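Local coordinates for protein purine nucleoside phosphorylase YlmD (Geobacillus stearothermophilus, PDB 6T1B) that cleaves adenosine, inosine and S-methyl-5'-thioadenosine by phosphorolysis and also deaminates adenosine, using a catalytic zinc ion, at residues Leu121-Asp125 against Cys126-Tyr130. Numbering follows the deposited sequence.
Sequences LCFAD and CVPIY. With NOS (inosine), chain B.
A water held by three groups joins A124 and C126: it accepts from A124 N at 2.9 Å and from C126 N at 3.0 Å, and donates to O5' of inosine. O5' in turn donates a hydrogen bond to C122 O, 3.1 Å away, which ties the ribose 5'-hydroxyl to backbone before and, through the water, after the bend. A second water bridges neighbouring residues inside the bend, accepting from D125 N and donating to C126 O at 2.7 Å. F123 fills the inside of the bend. Its CG lies anti to the carbonyl carbon (chi1 -70°), which carries the ring across to P128, whose CB sits over the ring centre in a CH-pi contact, 3.6 Å from the centroid and 13° off the normal. The ring atom CD1 also lies 3.3 Å from C126 O, approached obliquely. With the ring cut back to an alanine here, P128 CB is likely to lose the face it rests on, and H143, a zinc ligand, its ring neighbour. The D125 carboxylate is engaged beyond the turn, OD2 by the hydroxyls of S253 and T244 and OD1 by the backbone N of R255. C122 SG lies over the face of the purine's six-membered ring, 3.6 Å from inosine C6. C126 SG binds the catalytic zinc together with H81 and H143. The bend thus links strand 118-123 of one mixed sheet to strand 127-133 of the other, and places nucleoside and metal side by side in the active site of this YfiH/LACC1-family enzyme.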
ATOM      1  N   LEU A 121       3.281  -2.896  -5.012  1.00  9.07           N
ATOM      2  CA  LEU A 121       4.077  -1.974  -4.214  1.00  8.95           C
ATOM      3  C   LEU A 121       4.532  -2.661  -2.918  1.00  9.11           C
ATOM      4  O   LEU A 121       3.833  -3.540  -2.397  1.00  9.87           O
ATOM      5  CB  LEU A 121       3.298  -0.685  -3.891  1.00 10.50           C
ATOM      6  CG  LEU A 121       3.258   0.379  -4.990  1.00 10.57           C
ATOM      7  CD1 LEU A 121       2.405   0.105  -6.217  1.00 11.52           C
ATOM      8  CD2 LEU A 121       2.835   1.719  -4.372  1.00 12.89           C
ATOM      9  N   CYS A 122       5.695  -2.248  -2.418  1.00  8.64           N
ATOM     10  CA  CYS A 122       6.314  -2.876  -1.267  1.00  8.84           C
ATOM     11  C   CYS A 122       6.073  -2.098   0.011  1.00  9.20           C
ATOM     12  O   CYS A 122       6.082  -0.855  -0.015  1.00  9.96           O
ATOM     13  CB  CYS A 122       7.819  -2.955  -1.500  1.00 10.31           C
ATOM     14  SG  CYS A 122       8.323  -4.222  -2.680  1.00 13.73           S
ATOM     15  N   PHE A 123       5.923  -2.827   1.129  1.00  8.58           N
ATOM     16  CA  PHE A 123       5.539  -2.240   2.400  1.00  9.58           C
ATOM     17  C   PHE A 123       6.192  -2.974   3.561  1.00  9.79           C
ATOM     18  O   PHE A 123       6.315  -4.201   3.546  1.00 10.55           O
ATOM     19  CB  PHE A 123       4.023  -2.328   2.591  1.00 10.60           C
ATOM     20  CG  PHE A 123       3.295  -1.435   1.676  1.00 10.15           C
ATOM     21  CD1 PHE A 123       3.062  -0.123   2.038  1.00 10.55           C
ATOM     22  CD2 PHE A 123       2.944  -1.854   0.416  1.00  9.03           C
ATOM     23  CE1 PHE A 123       2.435   0.752   1.166  1.00 11.20           C
ATOM     24  CE2 PHE A 123       2.320  -0.974  -0.463  1.00 10.51           C
ATOM     25  CZ  PHE A 123       2.079   0.326  -0.086  1.00 10.90           C
ATOM     26  N   ALA A 124       6.524  -2.230   4.628  1.00  9.71           N
ATOM     27  CA  ALA A 124       6.892  -2.811   5.914  1.00  9.26           C
ATOM     28  C   ALA A 124       6.716  -1.779   7.032  1.00 10.44           C
ATOM     29  O   ALA A 124       7.639  -1.490   7.783  1.00 11.30           O
ATOM     30  CB  ALA A 124       8.311  -3.355   5.893  1.00 11.32           C
ATOM     31  N   ASP A 125       5.514  -1.203   7.089  1.00 10.35           N
ATOM     32  CA  ASP A 125       5.042  -0.290   8.130  1.00 11.46           C
ATOM     33  C   ASP A 125       4.186   0.818   7.481  1.00 11.39           C
ATOM     34  O   ASP A 125       3.200   1.255   8.061  1.00 12.55           O
ATOM     35  CB  ASP A 125       6.126   0.414   8.938  1.00 11.34           C
ATOM     36  CG  ASP A 125       6.716  -0.432  10.057  1.00 12.97           C
ATOM     37  OD1 ASP A 125       7.753   0.022  10.558  1.00 12.70           O
ATOM     38  OD2 ASP A 125       6.158  -1.490  10.475  1.00 12.28           O
ATOM     39  N   CYS A 126       4.566   1.291   6.299  1.00 10.71           N
ATOM     40  CA  CYS A 126       3.857   2.412   5.677  1.00 12.34           C
ATOM     41  C   CYS A 126       2.473   1.951   5.248  1.00 11.43           C
ATOM     42  O   CYS A 126       2.208   0.765   5.102  1.00 11.79           O
ATOM     43  CB  CYS A 126       4.664   2.947   4.505  1.00 15.11           C
ATOM     44  SG  CYS A 126       6.227   3.728   5.010  1.00 20.09           S
ATOM     45  N   VAL A 127       1.589   2.910   5.033  1.00 10.92           N
ATOM     46  CA  VAL A 127       0.199   2.582   4.768  1.00 12.21           C
ATOM     47  C   VAL A 127      -0.036   2.189   3.315  1.00  9.69           C
ATOM     48  O   VAL A 127       0.221   2.992   2.405  1.00 10.95           O
ATOM     49  CB  VAL A 127      -0.735   3.751   5.143  1.00 12.19           C
ATOM     50  CG1 VAL A 127      -2.180   3.344   4.913  1.00 15.58           C
ATOM     51  CG2 VAL A 127      -0.496   4.180   6.567  1.00 14.89           C
ATOM     52  N   PRO A 128      -0.524   0.966   3.051  1.00 10.52           N
ATOM     53  CA  PRO A 128      -0.956   0.621   1.686  1.00 10.02           C
ATOM     54  C   PRO A 128      -2.403   1.049   1.493  1.00 12.01           C
ATOM     55  O   PRO A 128      -3.289   0.645   2.264  1.00 11.61           O
ATOM     56  CB  PRO A 128      -0.789  -0.905   1.636  1.00 10.68           C
ATOM     57  CG  PRO A 128      -0.968  -1.369   3.046  1.00 13.25           C
ATOM     58  CD  PRO A 128      -0.689  -0.179   3.976  1.00 11.64           C
ATOM     59  N   ILE A 129      -2.655   1.867   0.487  1.00 10.37           N
ATOM     60  CA  ILE A 129      -3.996   2.385   0.235  1.00 10.36           C
ATOM     61  C   ILE A 129      -4.455   1.815  -1.103  1.00 10.32           C
ATOM     62  O   ILE A 129      -3.866   2.112  -2.150  1.00 10.50           O
ATOM     63  CB  ILE A 129      -4.043   3.920   0.244  1.00 11.40           C
ATOM     64  CG1 ILE A 129      -3.374   4.525   1.471  1.00 12.08           C
ATOM     65  CG2 ILE A 129      -5.513   4.344   0.197  1.00 12.64           C
ATOM     66  CD1 ILE A 129      -3.328   6.024   1.432  1.00 17.97           C
ATOM     67  N   TYR A 130      -5.481   0.964  -1.061  1.00 11.01           N
ATOM     68  CA  TYR A 130      -6.031   0.321  -2.237  1.00 11.20           C
ATOM     69  C   TYR A 130      -7.291   1.066  -2.664  1.00 10.98           C
ATOM     70  O   TYR A 130      -8.153   1.360  -1.831  1.00 11.70           O
ATOM     71  CB  TYR A 130      -6.443  -1.122  -1.913  1.00 11.90           C
ATOM     72  CG  TYR A 130      -5.367  -2.052  -1.347  1.00 11.18           C
ATOM     73  CD1 TYR A 130      -4.908  -1.908  -0.043  1.00 12.39           C
ATOM     74  CD2 TYR A 130      -4.874  -3.116  -2.100  1.00 10.93           C
ATOM     75  CE1 TYR A 130      -3.953  -2.776   0.485  1.00 12.07           C
ATOM     76  CE2 TYR A 130      -3.936  -3.974  -1.588  1.00 10.80           C
ATOM     77  CZ  TYR A 130      -3.468  -3.797  -0.291  1.00 10.96           C
ATOM     78  OH  TYR A 130      -2.546  -4.678   0.257  1.00 11.37           O
TER
HETATM   79  N9  NOS B 301      12.190  -0.724  -1.141  1.00 28.56           N
HETATM   80  C4  NOS B 301      11.435  -0.901  -2.240  1.00 26.01           C
HETATM   81  N3  NOS B 301      10.381  -0.092  -2.896  1.00 25.85           N
HETATM   82  C2  NOS B 301       9.787  -0.563  -4.116  1.00 25.92           C
HETATM   83  N1  NOS B 301      10.191  -1.803  -4.714  1.00 25.76           N
HETATM   84  C6  NOS B 301      11.191  -2.615  -4.132  1.00 23.83           C
HETATM   85  O6  NOS B 301      11.474  -3.648  -4.675  1.00 19.81           O
HETATM   86  C5  NOS B 301      11.811  -2.088  -2.823  1.00 24.18           C
HETATM   87  N7  NOS B 301      12.714  -2.621  -2.060  1.00 21.97           N
HETATM   88  C8  NOS B 301      12.969  -1.806  -1.039  1.00 27.12           C
HETATM   89  C5' NOS B 301       8.667   1.056   0.566  1.00 40.47           C
HETATM   90  O5' NOS B 301       7.928   0.878   1.772  1.00 41.78           O
HETATM   91  C4' NOS B 301      10.122   1.321   0.857  1.00 38.12           C
HETATM   92  O4' NOS B 301      10.874   0.127   0.544  1.00 35.88           O
HETATM   93  C1' NOS B 301      11.981   0.448  -0.272  1.00 33.55           C
HETATM   94  C2' NOS B 301      11.646   1.768  -0.959  1.00 36.43           C
HETATM   95  O2' NOS B 301      12.834   2.493  -1.249  1.00 37.52           O
HETATM   96  C3' NOS B 301      10.764   2.469   0.076  1.00 38.34           C
HETATM   97  O3' NOS B 301      11.589   3.239   0.967  1.00 39.57           O
HETATM   98  O   HOH W   1       6.964   0.614   4.551  1.00 17.47           O
HETATM   99  O   HOH W   2       2.802  -1.705   5.915  1.00 12.50           O